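Local atomic coordinates of CDP-glucose-4,6-dehydratase (Yersinia pseudotuberculosis, PDB entry 1RKX), a protein that catalyses conversion of CDP-D-glucose to CDP-4-dehydro-6-deoxy-D-glucose, probably by way of transient hydride transfer to its bound NAD. Residues V84-A89 and V112-A117. Numbering follows the deposited sequence.
With NAD (nicotinamide-adenine-dinucleotide), chain G.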
loop_
_atom_site.group_PDB
_atom_site.type_symbol
_atom_site.label_atom_id
_atom_site.label_comp_id
_atom_site.label_asym_id
_atom_site.label_seq_id
_atom_site.Cartn_x
_atom_site.Cartn_y
_atom_site.Cartn_z
ATOM N N VAL C 84 -3.314 -30.152 15.066
ATOM C CA VAL C 84 -4.593 -29.572 15.432
ATOM C C VAL C 84 -5.209 -28.757 14.297
ATOM O O VAL C 84 -4.531 -27.951 13.664
ATOM C CB VAL C 84 -4.457 -28.631 16.648
ATOM C CG1 VAL C 84 -5.808 -27.978 16.944
ATOM C CG2 VAL C 84 -3.952 -29.404 17.862
ATOM N N PHE C 85 -6.492 -28.984 14.046
ATOM C CA PHE C 85 -7.241 -28.232 13.043
ATOM C C PHE C 85 -8.354 -27.532 13.812
ATOM O O PHE C 85 -9.234 -28.192 14.381
ATOM C CB PHE C 85 -7.870 -29.152 11.993
ATOM C CG PHE C 85 -6.885 -29.745 11.027
ATOM C CD1 PHE C 85 -6.345 -31.009 11.251
ATOM C CD2 PHE C 85 -6.511 -29.049 9.877
ATOM C CE1 PHE C 85 -5.448 -31.578 10.338
ATOM C CE2 PHE C 85 -5.615 -29.604 8.955
ATOM C CZ PHE C 85 -5.083 -30.874 9.187
ATOM N N HIS C 86 -8.315 -26.203 13.849
ATOM C CA HIS C 86 -9.335 -25.444 14.560
ATOM C C HIS C 86 -10.390 -24.946 13.583
ATOM O O HIS C 86 -10.165 -23.979 12.854
ATOM C CB HIS C 86 -8.685 -24.269 15.304
ATOM C CG HIS C 86 -9.661 -23.378 16.017
ATOM N ND1 HIS C 86 -10.664 -23.866 16.828
ATOM C CD2 HIS C 86 -9.778 -22.028 16.047
ATOM C CE1 HIS C 86 -11.359 -22.856 17.323
ATOM N NE2 HIS C 86 -10.840 -21.730 16.865
ATOM N N MET C 87 -11.540 -25.617 13.564
ATOM C CA MET C 87 -12.618 -25.228 12.672
ATOM C C MET C 87 -13.888 -24.779 13.378
ATOM O O MET C 87 -14.826 -24.322 12.729
ATOM C CB MET C 87 -12.945 -26.364 11.702
ATOM C CG MET C 87 -11.871 -26.566 10.650
ATOM S SD MET C 87 -12.459 -27.439 9.191
ATOM C CE MET C 87 -12.274 -29.093 9.730
ATOM N N ALA C 88 -13.924 -24.906 14.700
ATOM C CA ALA C 88 -15.101 -24.500 15.456
ATOM C C ALA C 88 -15.230 -22.978 15.455
ATOM O O ALA C 88 -14.261 -22.257 15.709
ATOM C CB ALA C 88 -15.019 -25.017 16.892
ATOM N N ALA C 89 -16.434 -22.499 15.166
ATOM C CA ALA C 89 -16.696 -21.070 15.137
ATOM C C ALA C 89 -18.171 -20.807 14.867
ATOM O O ALA C 89 -18.893 -21.703 14.436
ATOM C CB ALA C 89 -15.849 -20.410 14.039
ATOM N N VAL C 112 -8.289 -17.942 21.120
ATOM C CA VAL C 112 -7.315 -17.657 22.170
ATOM C C VAL C 112 -7.179 -18.858 23.113
ATOM O O VAL C 112 -6.063 -19.286 23.427
ATOM C CB VAL C 112 -7.721 -16.408 22.997
ATOM C CG1 VAL C 112 -6.854 -16.304 24.253
ATOM C CG2 VAL C 112 -7.559 -15.149 22.141
ATOM N N TYR C 113 -8.310 -19.407 23.556
ATOM C CA TYR C 113 -8.297 -20.563 24.459
ATOM C C TYR C 113 -7.627 -21.789 23.825
ATOM O O TYR C 113 -6.917 -22.540 24.500
ATOM C CB TYR C 113 -9.723 -20.924 24.881
ATOM C CG TYR C 113 -10.431 -19.856 25.699
ATOM C CD1 TYR C 113 -11.820 -19.747 25.670
ATOM C CD2 TYR C 113 -9.715 -18.950 26.493
ATOM C CE1 TYR C 113 -12.485 -18.766 26.399
ATOM C CE2 TYR C 113 -10.376 -17.962 27.234
ATOM C CZ TYR C 113 -11.759 -17.880 27.176
ATOM O OH TYR C 113 -12.432 -16.912 27.882
ATOM N N LEU C 114 -7.859 -21.996 22.534
ATOM C CA LEU C 114 -7.260 -23.128 21.833
ATOM C C LEU C 114 -5.739 -22.990 21.790
ATOM O O LEU C 114 -5.007 -23.933 22.121
ATOM C CB LEU C 114 -7.796 -23.219 20.401
ATOM C CG LEU C 114 -7.149 -24.365 19.612
ATOM C CD1 LEU C 114 -8.141 -25.504 19.481
ATOM C CD2 LEU C 114 -6.700 -23.876 18.248
ATOM N N LEU C 115 -5.267 -21.815 21.381
ATOM C CA LEU C 115 -3.832 -21.556 21.295
ATOM C C LEU C 115 -3.171 -21.598 22.672
ATOM O O LEU C 115 -2.041 -22.074 22.811
ATOM C CB LEU C 115 -3.577 -20.206 20.612
ATOM C CG LEU C 115 -4.031 -20.152 19.145
ATOM C CD1 LEU C 115 -3.923 -18.727 18.603
ATOM C CD2 LEU C 115 -3.172 -21.109 18.321
ATOM N N GLU C 116 -3.877 -21.122 23.696
ATOM C CA GLU C 116 -3.338 -21.144 25.054
ATOM C C GLU C 116 -3.173 -22.594 25.520
ATOM O O GLU C 116 -2.170 -22.951 26.142
ATOM C CB GLU C 116 -4.276 -20.391 26.006
ATOM C CG GLU C 116 -3.764 -20.231 27.440
ATOM C CD GLU C 116 -2.530 -19.344 27.553
ATOM O OE1 GLU C 116 -2.122 -18.715 26.550
ATOM O OE2 GLU C 116 -1.965 -19.273 28.666
ATOM N N ALA C 117 -4.161 -23.432 25.210
ATOM C CA ALA C 117 -4.106 -24.839 25.593
ATOM C C ALA C 117 -2.914 -25.510 24.920
ATOM O O ALA C 117 -2.159 -26.254 25.550
ATOM C CB ALA C 117 -5.398 -25.542 25.194
HETATM P PA NAD G . -20.775 -25.507 10.484
HETATM O O1A NAD G . -21.764 -24.657 11.181
HETATM O O2A NAD G . -21.298 -26.680 9.734
HETATM O O5B NAD G . -19.662 -26.041 11.514
HETATM C C5B NAD G . -19.305 -25.214 12.648
HETATM C C4B NAD G . -18.725 -26.063 13.781
HETATM O O4B NAD G . -18.462 -25.076 14.805
HETATM C C3B NAD G . -19.737 -27.028 14.380
HETATM O O3B NAD G . -19.091 -28.314 14.471
HETATM C C2B NAD G . -20.059 -26.388 15.717
HETATM O O2B NAD G . -20.505 -27.341 16.722
HETATM C C1B NAD G . -18.767 -25.680 16.034
HETATM N N9A NAD G . -18.931 -24.642 17.040
HETATM C C8A NAD G . -19.562 -23.433 16.907
HETATM N N7A NAD G . -19.554 -22.706 18.022
HETATM C C5A NAD G . -18.877 -23.497 18.929
HETATM C C6A NAD G . -18.544 -23.292 20.286
HETATM N N6A NAD G . -18.831 -22.228 21.007
HETATM N N1A NAD G . -17.854 -24.288 20.925
HETATM C C2A NAD G . -17.540 -25.413 20.203
HETATM N N3A NAD G . -17.796 -25.712 18.947
HETATM C C4A NAD G . -18.480 -24.699 18.347
HETATM O O3 NAD G . -19.927 -24.595 9.544
HETATM P PN NAD G . -18.718 -24.954 8.501
HETATM O O1N NAD G . -19.250 -24.581 7.187
HETATM O O2N NAD G . -18.410 -26.402 8.625
HETATM O O5D NAD G . -17.573 -23.952 8.935
HETATM C C5D NAD G . -16.350 -24.527 9.409
HETATM C C4D NAD G . -15.342 -23.433 9.699
HETATM O O4D NAD G . -15.050 -22.836 8.391
HETATM C C3D NAD G . -15.766 -22.250 10.570
HETATM O O3D NAD G . -14.595 -21.745 11.242
HETATM C C2D NAD G . -16.278 -21.257 9.536
HETATM O O2D NAD G . -16.274 -19.923 10.073
HETATM C C1D NAD G . -15.268 -21.445 8.435
HETATM N N1N NAD G . -15.754 -20.955 7.151
HETATM C C2N NAD G . -16.697 -21.655 6.378
HETATM C C3N NAD G . -17.104 -21.163 5.025
HETATM C C7N NAD G . -18.055 -21.985 4.256
HETATM O O7N NAD G . -18.363 -21.572 3.127
HETATM N N7N NAD G . -18.588 -23.136 4.717
HETATM C C4N NAD G . -16.599 -19.814 4.561
HETATM C C5N NAD G . -15.629 -19.194 5.516
HETATM C C6N NAD G . -15.250 -19.708 6.666
#
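Leu114 swings CG anti to its own backbone N (chi1 178°), which carries both methyls from helix 100-121 toward strand 83-86, while His86, with CG likewise anti (chi1 177°), sends its imidazole out from the strand, and the two side chains lie alongside one another, pointing opposite ways. The CD2 methyl of Leu114 settles 3.6 Å from His86 CB and 3.7 Å from His86 CG, meeting the imidazole obliquely. Leu114 CD1 touches both strand residues, 4.0 Å from His86 ND1 and 4.2 Å from Val84 CG1. A forked leucine suits this place because its two methyls together reach two strand positions, and beta-branched Val84 gives it a compact apolar surface. His86 is buried, yet its ring keeps polar partners: ND1 is hydrogen-bonded to Thr15 OG1 on the adjoining strand 11-15, which probably helps set the ring's rotation, and NE2 has a weak bond to Thr111 OG1.

Beyond His86 the chain leaves the sheet for the cofactor. Met87 O accepts a hydrogen bond from NAD O3D at 3.0 Å, and Ala89 N donates to NAD O4B at 3.3 Å. The small Ala88 lets the adenine come close, its CB lying 3.5 Å from NAD N3A. A helix packed on a central parallel strand whose C-terminal end runs into the dinucleotide site is characteristic of the Rossmann fold of short-chain dehydrogenases/reductases.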